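CDP-glucose 4,6-dehydratase (Salmonella enterica subsp. enterica serovar Typhi, PDB 1WVG) catalyses the NAD-dependent conversion of CDP-D-glucose to CDP-4-dehydro-6-deoxy-D-glucose with loss of water, a step in making the lipopolysaccharide O-antigen. Local coordinates at residues Tyr136-Trp141 with His298-Leu303; Tyr227-Trp232 with Glu267-Val272; Leu92-Tyr97 with Ala203-Ile208. All blocks are in the same frame, centred on the assembly; numbering follows the deposited sequence.

How the contacts relate
Along the chain the segments run 92-97, 136-141, 203-208, 227-232, 267-272, 298-303. Contacts 1 and 3 therefore interleave, contact 3 closes before contact 2 opens, and contact 2 falls wholly between the two segments of contact 1. Their centres lie about 12 Å (1 and 2), 16 Å (1 and 3) and 17 Å (2 and 3) apart. All join loops or helix starts following strands of the Rossmann-type parallel sheet or of the small two-stranded sheet 221-223/289-291. Each includes at least one residue of the CDP-xylose pocket, so that site is assembled from chain regions far apart in sequence. R206 of contact 3 belongs to both pockets and joins the two ligand sites.

Contact 1. Residues Tyr136-Trp141 with His298-Leu303; sequences YDNREW and HEAHYL. With CXY (cytidine-5'-diphospho-beta-D-xylose), chain D.
E140 holds the backbone of the 298-303 loop with both carboxylate oxygens. OE1 accepts from H301 N at 2.9 Å on its syn lone pair. OE2 accepts from Y302 N, also at 2.9 Å, on its own syn side and nearly straight (N-H...O 167°). Two consecutive amides thus share one carboxylate, and E140 OE1 also lies 3.3 Å from A300 CA. The bend at chi2 (-70°) swings CD out of an extended path, and the group meets the H301 side chain with carboxylate and ring planes oblique to each other.

N138 supplies the third bond in the reverse sense: its ND2 donates to Y302 O at 2.9 Å (162° at the hydrogen), with the acceptor close to the amide plane. The same ND2 lies 3.4 Å from A300 CB. W141 O also touches Y302 CB at 3.8 Å.

In the second shell, N138 OD1 accepts from E140 N at 2.7 Å, the Asx turn that links the two gripping residues. With OD1 accepting from E140 N and ND2 donating to Y302 O, the N138 amide is held at both ends, which restrains its rotation. W141 stacks on Y145 and packs against R146 of the second subunit, which places this edge of the contact near a subunit interface.

On the ligand side, E299 OE2 takes a weak hydrogen bond from the ribose hydroxyl O2D of CDP-xylose at 2.8 Å and also pairs with R224. The 298-303 loop is therefore held by N138 and E140 while its E299 serves the nucleotide; the two amide donors would be expected to stabilise the charged form of E140.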
# COMPACT_ATOMS: atom_id res chain seq x y z
N TYR A 136 6.23 -6.66 -12.79
CA TYR A 136 5.40 -5.88 -11.88
C TYR A 136 3.96 -5.77 -12.31
O TYR A 136 3.64 -5.59 -13.47
CB TYR A 136 5.94 -4.43 -11.75
CG TYR A 136 7.35 -4.30 -11.16
CD1 TYR A 136 8.44 -3.96 -11.97
CD2 TYR A 136 7.58 -4.47 -9.79
CE1 TYR A 136 9.73 -3.84 -11.45
CE2 TYR A 136 8.87 -4.34 -9.25
CZ TYR A 136 9.95 -4.02 -10.08
OH TYR A 136 11.22 -3.91 -9.56
N ASP A 137 3.08 -5.80 -11.33
CA ASP A 137 1.68 -5.59 -11.64
C ASP A 137 1.64 -4.20 -12.28
O ASP A 137 2.11 -3.25 -11.65
CB ASP A 137 0.97 -5.57 -10.27
CG ASP A 137 -0.47 -5.30 -10.43
OD1 ASP A 137 -1.08 -5.62 -11.43
OD2 ASP A 137 -0.98 -4.60 -9.46
N ASN A 138 1.14 -4.04 -13.51
CA ASN A 138 1.12 -2.73 -14.18
C ASN A 138 -0.09 -1.84 -13.84
O ASN A 138 -1.21 -2.11 -14.24
CB ASN A 138 1.38 -2.86 -15.70
CG ASN A 138 1.77 -1.53 -16.37
OD1 ASN A 138 1.28 -0.46 -15.99
ND2 ASN A 138 2.70 -1.57 -17.34
N ARG A 139 0.13 -0.78 -13.05
CA ARG A 139 -0.93 0.12 -12.64
C ARG A 139 -1.23 1.19 -13.67
O ARG A 139 -2.11 2.04 -13.49
CB ARG A 139 -0.50 0.77 -11.36
CG ARG A 139 -0.10 -0.32 -10.39
CD ARG A 139 -1.31 -0.81 -9.63
NE ARG A 139 -2.34 0.23 -9.60
CZ ARG A 139 -2.59 0.96 -8.53
NH1 ARG A 139 -1.93 0.79 -7.39
NH2 ARG A 139 -3.53 1.90 -8.61
N GLU A 140 -0.48 1.14 -14.76
CA GLU A 140 -0.65 2.08 -15.86
C GLU A 140 -0.61 3.49 -15.33
O GLU A 140 -1.55 4.26 -15.52
CB GLU A 140 -1.97 1.88 -16.61
CG GLU A 140 -1.98 0.60 -17.44
CD GLU A 140 -1.09 0.56 -18.66
OE1 GLU A 140 -1.06 -0.40 -19.42
OE2 GLU A 140 -0.37 1.64 -18.86
N TRP A 141 0.48 3.84 -14.68
CA TRP A 141 0.57 5.16 -14.10
C TRP A 141 1.87 5.85 -14.47
O TRP A 141 2.67 5.20 -15.13
CB TRP A 141 0.32 4.97 -12.60
CG TRP A 141 1.40 4.19 -11.91
CD1 TRP A 141 2.64 3.86 -12.39
CD2 TRP A 141 1.32 3.75 -10.56
NE1 TRP A 141 3.34 3.20 -11.39
CE2 TRP A 141 2.56 3.15 -10.25
CE3 TRP A 141 0.35 3.88 -9.57
CZ2 TRP A 141 2.80 2.61 -8.99
CZ3 TRP A 141 0.60 3.35 -8.34
CH2 TRP A 141 1.82 2.72 -8.05
N HIS A 298 -3.86 -7.05 -26.13
CA HIS A 298 -3.39 -6.25 -25.02
C HIS A 298 -1.90 -6.18 -24.67
O HIS A 298 -1.23 -7.16 -24.33
CB HIS A 298 -4.32 -6.34 -23.80
CG HIS A 298 -3.95 -5.30 -22.81
ND1 HIS A 298 -2.93 -5.52 -21.89
CD2 HIS A 298 -4.43 -4.04 -22.62
CE1 HIS A 298 -2.83 -4.43 -21.15
NE2 HIS A 298 -3.71 -3.53 -21.56
N GLU A 299 -1.41 -4.94 -24.71
CA GLU A 299 -0.06 -4.56 -24.36
C GLU A 299 -0.15 -3.34 -23.44
O GLU A 299 -1.03 -2.51 -23.60
CB GLU A 299 0.75 -4.13 -25.59
CG GLU A 299 1.39 -5.27 -26.41
CD GLU A 299 2.43 -4.77 -27.39
OE1 GLU A 299 3.59 -4.48 -27.08
OE2 GLU A 299 1.95 -4.64 -28.60
N ALA A 300 0.79 -3.23 -22.49
CA ALA A 300 0.83 -2.11 -21.56
C ALA A 300 1.18 -0.82 -22.25
O ALA A 300 2.05 -0.77 -23.10
CB ALA A 300 1.94 -2.31 -20.53
N HIS A 301 0.53 0.26 -21.81
CA HIS A 301 0.85 1.56 -22.37
C HIS A 301 2.11 2.15 -21.71
O HIS A 301 3.08 2.56 -22.35
CB HIS A 301 -0.32 2.51 -22.06
CG HIS A 301 -1.56 1.97 -22.68
ND1 HIS A 301 -1.53 1.33 -23.92
CD2 HIS A 301 -2.85 1.96 -22.23
CE1 HIS A 301 -2.78 0.96 -24.20
NE2 HIS A 301 -3.59 1.33 -23.21
N TYR A 302 2.08 2.23 -20.38
CA TYR A 302 3.21 2.83 -19.69
C TYR A 302 3.95 1.85 -18.87
O TYR A 302 3.34 1.10 -18.11
CB TYR A 302 2.80 3.89 -18.67
CG TYR A 302 1.96 4.94 -19.29
CD1 TYR A 302 0.72 5.23 -18.73
CD2 TYR A 302 2.37 5.61 -20.44
CE1 TYR A 302 -0.11 6.21 -19.29
CE2 TYR A 302 1.55 6.58 -21.02
CZ TYR A 302 0.32 6.88 -20.43
OH TYR A 302 -0.50 7.82 -20.99
N LEU A 303 5.27 1.95 -19.03
CA LEU A 303 6.20 1.13 -18.27
C LEU A 303 7.52 1.87 -17.98
O LEU A 303 8.29 2.13 -18.89
CB LEU A 303 6.45 -0.26 -18.89
CG LEU A 303 7.42 -1.11 -18.07
CD1 LEU A 303 6.88 -1.20 -16.65
CD2 LEU A 303 7.53 -2.52 -18.67
O1B CXY D . 7.87 -4.08 -24.38
PB CXY D . 7.95 -5.34 -25.21
O2B CXY D . 6.61 -5.96 -25.53
O1' CXY D . 8.90 -6.44 -24.44
O3A CXY D . 8.72 -4.74 -26.41
PA CXY D . 8.27 -4.43 -27.96
O1A CXY D . 9.51 -3.93 -28.62
O2A CXY D . 7.69 -5.63 -28.59
O5D CXY D . 7.15 -3.33 -27.75
C5D CXY D . 7.56 -2.00 -27.41
C4D CXY D . 6.40 -1.06 -27.63
O4D CXY D . 6.42 -0.67 -29.03
C3D CXY D . 5.00 -1.58 -27.32
O3D CXY D . 4.05 -0.59 -26.79
C2D CXY D . 4.61 -2.06 -28.73
O2D CXY D . 3.19 -2.13 -28.82
C1D CXY D . 5.15 -0.91 -29.56
N1 CXY D . 5.31 -1.24 -30.98
C6 CXY D . 6.17 -2.25 -31.37
C5 CXY D . 6.36 -2.56 -32.63
C4 CXY D . 5.68 -1.88 -33.68
N3 CXY D . 4.83 -0.86 -33.22
C2 CXY D . 4.60 -0.49 -31.91
N4 CXY D . 5.77 -2.13 -34.87
O2 CXY D . 3.82 0.41 -31.58
C1' CXY D . 10.28 -6.28 -24.71
C2' CXY D . 10.85 -7.68 -24.82
C3' CXY D . 10.62 -8.35 -23.48
C4' CXY D . 11.31 -7.56 -22.37
C5' CXY D . 10.82 -6.12 -22.38
O2' CXY D . 10.17 -8.45 -25.84
O3' CXY D . 11.20 -9.66 -23.49
O4' CXY D . 11.07 -8.17 -21.11
O5' CXY D . 10.98 -5.53 -23.68

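Contact 2. Residues Tyr227-Trp232 with Glu267-Val272. With CXY (cytidine-5'-diphospho-beta-D-xylose), chain D.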
# COMPACT_ATOMS: atom_id res chain seq x y z
N TYR A 227 2.14 6.22 -28.65
CA TYR A 227 2.28 6.88 -27.38
C TYR A 227 2.66 5.95 -26.23
O TYR A 227 2.58 6.30 -25.05
CB TYR A 227 1.02 7.67 -27.05
CG TYR A 227 0.52 8.43 -28.24
CD1 TYR A 227 -0.61 7.99 -28.93
CD2 TYR A 227 1.16 9.59 -28.66
CE1 TYR A 227 -1.10 8.71 -30.02
CE2 TYR A 227 0.68 10.31 -29.75
CZ TYR A 227 -0.45 9.87 -30.44
OH TYR A 227 -0.93 10.58 -31.53
N SER A 228 3.05 4.73 -26.53
CA SER A 228 3.41 3.93 -25.41
C SER A 228 4.81 4.37 -24.99
O SER A 228 5.59 4.95 -25.78
CB SER A 228 3.35 2.46 -25.74
OG SER A 228 2.00 2.08 -25.85
N ILE A 229 5.09 4.08 -23.74
CA ILE A 229 6.36 4.35 -23.12
C ILE A 229 6.98 3.06 -22.58
O ILE A 229 6.26 2.22 -22.02
CB ILE A 229 6.08 5.28 -21.96
CG1 ILE A 229 5.75 6.63 -22.57
CG2 ILE A 229 7.35 5.34 -21.11
CD1 ILE A 229 5.17 7.59 -21.55
N ARG A 230 8.31 2.95 -22.72
CA ARG A 230 9.09 1.80 -22.24
C ARG A 230 10.40 2.34 -21.71
O ARG A 230 10.80 3.45 -22.07
CB ARG A 230 9.45 0.88 -23.41
CG ARG A 230 8.28 0.08 -23.96
CD ARG A 230 7.62 -0.74 -22.87
NE ARG A 230 6.58 -1.62 -23.34
CZ ARG A 230 5.31 -1.29 -23.32
NH1 ARG A 230 4.88 -0.12 -22.87
NH2 ARG A 230 4.44 -2.18 -23.78
N PRO A 231 11.09 1.55 -20.89
CA PRO A 231 12.35 2.00 -20.35
C PRO A 231 13.47 1.69 -21.32
O PRO A 231 14.34 0.87 -21.04
CB PRO A 231 12.59 1.23 -19.03
CG PRO A 231 11.40 0.29 -18.84
CD PRO A 231 10.52 0.43 -20.09
N TRP A 232 13.46 2.35 -22.48
CA TRP A 232 14.47 2.09 -23.52
C TRP A 232 15.94 2.18 -23.13
O TRP A 232 16.40 3.20 -22.60
CB TRP A 232 14.25 2.98 -24.74
CG TRP A 232 12.80 3.24 -25.03
CD1 TRP A 232 12.09 4.37 -24.73
CD2 TRP A 232 11.88 2.37 -25.71
NE1 TRP A 232 10.79 4.27 -25.17
CE2 TRP A 232 10.63 3.06 -25.78
CE3 TRP A 232 12.01 1.09 -26.25
CZ2 TRP A 232 9.50 2.49 -26.38
CZ3 TRP A 232 10.86 0.54 -26.83
CH2 TRP A 232 9.63 1.22 -26.91
N GLU A 267 14.73 10.52 -18.09
CA GLU A 267 14.52 11.27 -19.31
C GLU A 267 14.55 10.40 -20.55
O GLU A 267 14.11 10.85 -21.62
CB GLU A 267 15.53 12.40 -19.50
CG GLU A 267 16.95 11.85 -19.52
CD GLU A 267 17.50 11.57 -18.14
OE1 GLU A 267 16.88 11.71 -17.07
OE2 GLU A 267 18.76 11.19 -18.22
N ASP A 268 15.08 9.17 -20.42
CA ASP A 268 15.17 8.28 -21.56
C ASP A 268 13.94 7.44 -21.81
O ASP A 268 13.87 6.74 -22.83
CB ASP A 268 16.41 7.39 -21.48
CG ASP A 268 17.69 8.13 -21.74
OD1 ASP A 268 17.76 9.30 -22.07
OD2 ASP A 268 18.72 7.34 -21.57
N ALA A 269 12.98 7.52 -20.88
CA ALA A 269 11.71 6.79 -20.97
C ALA A 269 10.71 7.55 -21.85
O ALA A 269 9.75 8.14 -21.34
CB ALA A 269 11.11 6.44 -19.60
N LYS A 270 10.98 7.52 -23.17
CA LYS A 270 10.18 8.19 -24.20
C LYS A 270 9.16 7.29 -24.88
O LYS A 270 9.13 6.08 -24.64
CB LYS A 270 11.09 8.90 -25.18
CG LYS A 270 12.20 9.68 -24.46
CD LYS A 270 12.27 11.17 -24.79
CE LYS A 270 13.67 11.78 -24.80
NZ LYS A 270 13.77 13.09 -25.51
N THR A 271 8.32 7.89 -25.73
CA THR A 271 7.29 7.14 -26.42
C THR A 271 7.85 6.47 -27.64
O THR A 271 8.88 6.88 -28.18
CB THR A 271 6.23 8.06 -27.08
OG1 THR A 271 6.85 9.00 -27.96
CG2 THR A 271 5.35 8.78 -26.08
N VAL A 272 7.05 5.52 -28.09
CA VAL A 272 7.32 4.81 -29.32
C VAL A 272 7.53 5.81 -30.46
O VAL A 272 8.53 5.81 -31.20
CB VAL A 272 6.15 3.87 -29.58
CG1 VAL A 272 6.27 3.26 -30.96
CG2 VAL A 272 6.19 2.74 -28.53
O1B CXY D . 7.87 -4.08 -24.38
PB CXY D . 7.95 -5.34 -25.21
O2B CXY D . 6.61 -5.96 -25.53
O1' CXY D . 8.90 -6.44 -24.44
O3A CXY D . 8.72 -4.74 -26.41
PA CXY D . 8.27 -4.43 -27.96
O1A CXY D . 9.51 -3.93 -28.62
O2A CXY D . 7.69 -5.63 -28.59
O5D CXY D . 7.15 -3.33 -27.75
C5D CXY D . 7.56 -2.00 -27.41
C4D CXY D . 6.40 -1.06 -27.63
O4D CXY D . 6.42 -0.67 -29.03
C3D CXY D . 5.00 -1.58 -27.32
O3D CXY D . 4.05 -0.59 -26.79
C2D CXY D . 4.61 -2.06 -28.73
O2D CXY D . 3.19 -2.13 -28.82
C1D CXY D . 5.15 -0.91 -29.56
N1 CXY D . 5.31 -1.24 -30.98
C6 CXY D . 6.17 -2.25 -31.37
C5 CXY D . 6.36 -2.56 -32.63
C4 CXY D . 5.68 -1.88 -33.68
N3 CXY D . 4.83 -0.86 -33.22
C2 CXY D . 4.60 -0.49 -31.91
N4 CXY D . 5.77 -2.13 -34.87
O2 CXY D . 3.82 0.41 -31.58
C1' CXY D . 10.28 -6.28 -24.71
C2' CXY D . 10.85 -7.68 -24.82
C3' CXY D . 10.62 -8.35 -23.48
C4' CXY D . 11.31 -7.56 -22.37
C5' CXY D . 10.82 -6.12 -22.38
O2' CXY D . 10.17 -8.45 -25.84
O3' CXY D . 11.20 -9.66 -23.49
O4' CXY D . 11.07 -8.17 -21.11
O5' CXY D . 10.98 -5.53 -23.68
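W232 lies with its indole edge against the 267-272 turn, and its atoms can be followed outward in order. From CB, chi1 (-35°) places CG beside the backbone N, and R230 CB sits 3.3 Å above one ring face, offset toward the rim. CD1 comes first to the turn, 3.5 Å from D268 O in the ring plane. NE1 then donates to K270 O in a straight bond (N-H...O 169°) that approaches from above the carbonyl plane; the modelled separation of 2.5 Å is unusually short, so its exact length is doubtful. Next, CZ2 packs on V272 CG2 at 4.0 Å. At the tip, CH2 reaches CXY C5D at 3.9 Å, so the indole runs from a protein turn at one end to the ligand ribose at the other.

The backbones also form a single bridge at I229 and T271, with CA atoms 4.4 Å apart. I229 CG2 adds apolar contact with A269 CB, in the inverse gamma turn centred on A269. T271 OG1 caps F274 N at the start of helix 272-283, and V272 CG2 meets CXY O4D at 3.5 Å.

R230 works on the ligand. NE donates to the diphosphate oxygen CXY O1B at 3.0 Å with the acceptor in the guanidinium plane, while the ribose O3D lies over one face. NH1 is tied to I229 O and NH2 to A300 O, which fixes the group's rotation. A cation so oriented beside the diphosphate probably offsets part of its negative charge.

Contact 3. Residues Leu92-Tyr97 with Ala203-Ile208. With CXY (cytidine-5'-diphospho-beta-D-xylose), chain D; APR (adenosine-5-diphosphoribose), chain C.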
# COMPACT_ATOMS: atom_id res chain seq x y z
N LEU A 92 8.61 -13.12 -25.72
CA LEU A 92 7.64 -12.26 -26.39
C LEU A 92 6.18 -12.27 -25.95
O LEU A 92 5.56 -13.31 -25.72
CB LEU A 92 7.79 -12.35 -27.92
CG LEU A 92 9.22 -12.58 -28.37
CD1 LEU A 92 9.17 -13.08 -29.81
CD2 LEU A 92 10.05 -11.31 -28.31
N VAL A 93 5.64 -11.04 -25.91
CA VAL A 93 4.26 -10.77 -25.50
C VAL A 93 3.14 -11.37 -26.38
O VAL A 93 2.34 -12.19 -25.92
CB VAL A 93 4.02 -9.27 -25.22
CG1 VAL A 93 2.54 -9.04 -24.90
CG2 VAL A 93 4.83 -8.77 -24.01
N ARG A 94 3.07 -10.90 -27.63
CA ARG A 94 2.04 -11.34 -28.57
C ARG A 94 2.08 -12.84 -28.75
O ARG A 94 1.05 -13.49 -28.75
CB ARG A 94 2.02 -10.55 -29.88
CG ARG A 94 2.25 -9.04 -29.71
CD ARG A 94 1.66 -8.15 -30.80
NE ARG A 94 2.24 -8.27 -32.13
CZ ARG A 94 1.51 -8.20 -33.23
NH1 ARG A 94 0.20 -8.01 -33.18
NH2 ARG A 94 2.09 -8.31 -34.43
N LEU A 95 3.30 -13.37 -28.85
CA LEU A 95 3.50 -14.81 -28.94
C LEU A 95 2.94 -15.54 -27.72
O LEU A 95 2.29 -16.58 -27.86
CB LEU A 95 4.97 -15.18 -29.19
CG LEU A 95 5.17 -16.68 -29.11
CD1 LEU A 95 4.18 -17.37 -30.04
CD2 LEU A 95 6.60 -17.00 -29.55
N SER A 96 3.17 -14.98 -26.50
CA SER A 96 2.70 -15.61 -25.28
C SER A 96 1.21 -15.77 -25.32
O SER A 96 0.61 -16.66 -24.76
CB SER A 96 3.06 -14.77 -24.06
OG SER A 96 2.27 -13.61 -23.99
N TYR A 97 0.57 -14.85 -25.98
CA TYR A 97 -0.85 -15.00 -26.08
C TYR A 97 -1.20 -16.23 -26.92
O TYR A 97 -2.16 -16.94 -26.66
CB TYR A 97 -1.44 -13.75 -26.76
CG TYR A 97 -1.68 -12.55 -25.83
CD1 TYR A 97 -0.97 -11.36 -26.02
CD2 TYR A 97 -2.65 -12.57 -24.82
CE1 TYR A 97 -1.22 -10.23 -25.23
CE2 TYR A 97 -2.91 -11.46 -24.01
CZ TYR A 97 -2.19 -10.29 -24.22
OH TYR A 97 -2.41 -9.19 -23.44
N ALA A 203 14.49 -10.40 -32.97
CA ALA A 203 13.23 -10.81 -32.34
C ALA A 203 12.01 -10.32 -33.11
O ALA A 203 12.05 -9.22 -33.67
CB ALA A 203 13.11 -10.31 -30.90
N LYS A 204 10.94 -11.13 -33.12
CA LYS A 204 9.71 -10.77 -33.83
C LYS A 204 8.85 -9.78 -33.04
O LYS A 204 8.78 -9.88 -31.81
CB LYS A 204 8.89 -11.95 -34.40
CG LYS A 204 9.64 -12.88 -35.35
CD LYS A 204 9.93 -12.30 -36.73
CE LYS A 204 11.17 -12.90 -37.41
NZ LYS A 204 11.99 -13.75 -36.52
N ASP A 205 8.24 -8.82 -33.77
CA ASP A 205 7.38 -7.78 -33.25
C ASP A 205 8.04 -6.71 -32.39
O ASP A 205 7.36 -5.78 -31.93
CB ASP A 205 6.15 -8.38 -32.56
CG ASP A 205 5.17 -8.93 -33.55
OD1 ASP A 205 5.00 -8.45 -34.67
OD2 ASP A 205 4.54 -9.97 -33.08
N ARG A 206 9.34 -6.81 -32.16
CA ARG A 206 9.99 -5.80 -31.34
C ARG A 206 10.10 -4.56 -32.19
O ARG A 206 10.21 -4.68 -33.41
CB ARG A 206 11.29 -6.24 -30.69
CG ARG A 206 11.12 -7.39 -29.66
CD ARG A 206 12.38 -7.52 -28.81
NE ARG A 206 12.30 -8.52 -27.77
CZ ARG A 206 13.35 -9.22 -27.31
NH1 ARG A 206 14.59 -9.07 -27.78
NH2 ARG A 206 13.17 -10.11 -26.34
N LEU A 207 10.06 -3.41 -31.56
CA LEU A 207 10.07 -2.13 -32.23
C LEU A 207 11.22 -1.79 -33.15
O LEU A 207 11.04 -1.51 -34.32
CB LEU A 207 9.85 -1.00 -31.23
CG LEU A 207 9.73 0.36 -31.91
CD1 LEU A 207 8.42 0.42 -32.71
CD2 LEU A 207 9.83 1.48 -30.87
N ILE A 208 12.41 -1.78 -32.59
CA ILE A 208 13.61 -1.45 -33.33
C ILE A 208 13.92 -2.45 -34.42
O ILE A 208 14.27 -2.06 -35.54
CB ILE A 208 14.77 -1.32 -32.38
CG1 ILE A 208 14.51 -0.09 -31.51
CG2 ILE A 208 16.03 -1.19 -33.20
CD1 ILE A 208 14.78 1.22 -32.27
O1B CXY D . 7.87 -4.08 -24.38
PB CXY D . 7.95 -5.34 -25.21
O2B CXY D . 6.61 -5.96 -25.53
O1' CXY D . 8.90 -6.44 -24.44
O3A CXY D . 8.72 -4.74 -26.41
PA CXY D . 8.27 -4.43 -27.96
O1A CXY D . 9.51 -3.93 -28.62
O2A CXY D . 7.69 -5.63 -28.59
O5D CXY D . 7.15 -3.33 -27.75
C5D CXY D . 7.56 -2.00 -27.41
C4D CXY D . 6.40 -1.06 -27.63
O4D CXY D . 6.42 -0.67 -29.03
C3D CXY D . 5.00 -1.58 -27.32
O3D CXY D . 4.05 -0.59 -26.79
C2D CXY D . 4.61 -2.06 -28.73
O2D CXY D . 3.19 -2.13 -28.82
C1D CXY D . 5.15 -0.91 -29.56
N1 CXY D . 5.31 -1.24 -30.98
C6 CXY D . 6.17 -2.25 -31.37
C5 CXY D . 6.36 -2.56 -32.63
C4 CXY D . 5.68 -1.88 -33.68
N3 CXY D . 4.83 -0.86 -33.22
C2 CXY D . 4.60 -0.49 -31.91
N4 CXY D . 5.77 -2.13 -34.87
O2 CXY D . 3.82 0.41 -31.58
C1' CXY D . 10.28 -6.28 -24.71
C2' CXY D . 10.85 -7.68 -24.82
C3' CXY D . 10.62 -8.35 -23.48
C4' CXY D . 11.31 -7.56 -22.37
C5' CXY D . 10.82 -6.12 -22.38
O2' CXY D . 10.17 -8.45 -25.84
O3' CXY D . 11.20 -9.66 -23.49
O4' CXY D . 11.07 -8.17 -21.11
O5' CXY D . 10.98 -5.53 -23.68
N1 APR C . 15.27 -24.00 -23.43
C2 APR C . 16.46 -23.36 -23.55
N3 APR C . 16.71 -22.18 -24.03
C4 APR C . 15.58 -21.55 -24.41
C5 APR C . 14.30 -22.03 -24.33
C6 APR C . 14.14 -23.35 -23.82
N6 APR C . 12.99 -24.01 -23.63
N7 APR C . 13.40 -21.08 -24.80
C8 APR C . 14.16 -20.05 -25.16
N9 APR C . 15.48 -20.29 -24.94
C1' APR C . 16.62 -19.44 -25.21
C2' APR C . 16.76 -19.16 -26.68
O2' APR C . 17.29 -20.31 -27.35
C3' APR C . 17.73 -17.98 -26.61
O3' APR C . 19.11 -18.30 -26.37
O4' APR C . 16.38 -18.18 -24.66
C4' APR C . 17.12 -17.21 -25.42
C5' APR C . 16.10 -16.17 -25.79
O5' APR C . 16.80 -15.10 -26.46
PA APR C . 16.01 -13.98 -27.34
O1A APR C . 14.71 -14.50 -27.94
O2A APR C . 17.05 -13.23 -28.20
O3A APR C . 15.55 -12.99 -26.20
PB APR C . 16.46 -11.91 -25.40
O1B APR C . 16.02 -10.55 -25.88
O2B APR C . 17.94 -12.27 -25.43
O5D APR C . 16.01 -12.24 -23.91
C5D APR C . 17.00 -12.75 -23.00
O4D APR C . 16.20 -11.42 -21.06
O1D APR C . 14.50 -9.84 -21.35
C1D APR C . 14.84 -11.17 -20.86
O2D APR C . 12.86 -12.59 -21.13
C2D APR C . 14.12 -12.20 -21.70
O3D APR C . 14.74 -14.02 -20.30
C3D APR C . 15.02 -13.41 -21.56
C4D APR C . 16.38 -12.76 -21.62
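R94 and D205 form the ionic part of the contact, a salt bridge with two hydrogen bonds. R94 NH2 donates to D205 OD1 at 2.9 Å and almost straight (172°). The acceptor lies in the guanidinium plane, but the donor comes from well above the carboxylate plane. The second bond, R94 NE to D205 OD2 at 3.0 Å, is weak, as expected where the two planes are 61° apart rather than coplanar. The R94 chain reaches its partner through a bend at chi3 (-67°), which sets NE.

Apolar contact is made by L92 CD2 on A203 CB at 4.1 Å. The L92 methyls also pack against polar atoms: CD2 lies 3.6 Å from R206 NE, the L92 and R206 side chains crossing at about a right angle, and CD1 lies 3.8 Å from K204 O.

The ligand bonds come from R206, whose chain is extended from CG to NE. NE donates to the xylose hydroxyl O2' of CXY at 2.9 Å, and NH1 and NH2 both grip the phosphate oxygen APR O1B, at 2.8 Å from NH1. D201 pairs with NH1 as well. At the start of helix 207-216, L207 N donates to CXY O1A.

The R206 charge would be expected to favour the APR phosphate, while NE donates to the neutral xylose hydroxyl, so that one group links the two ligands.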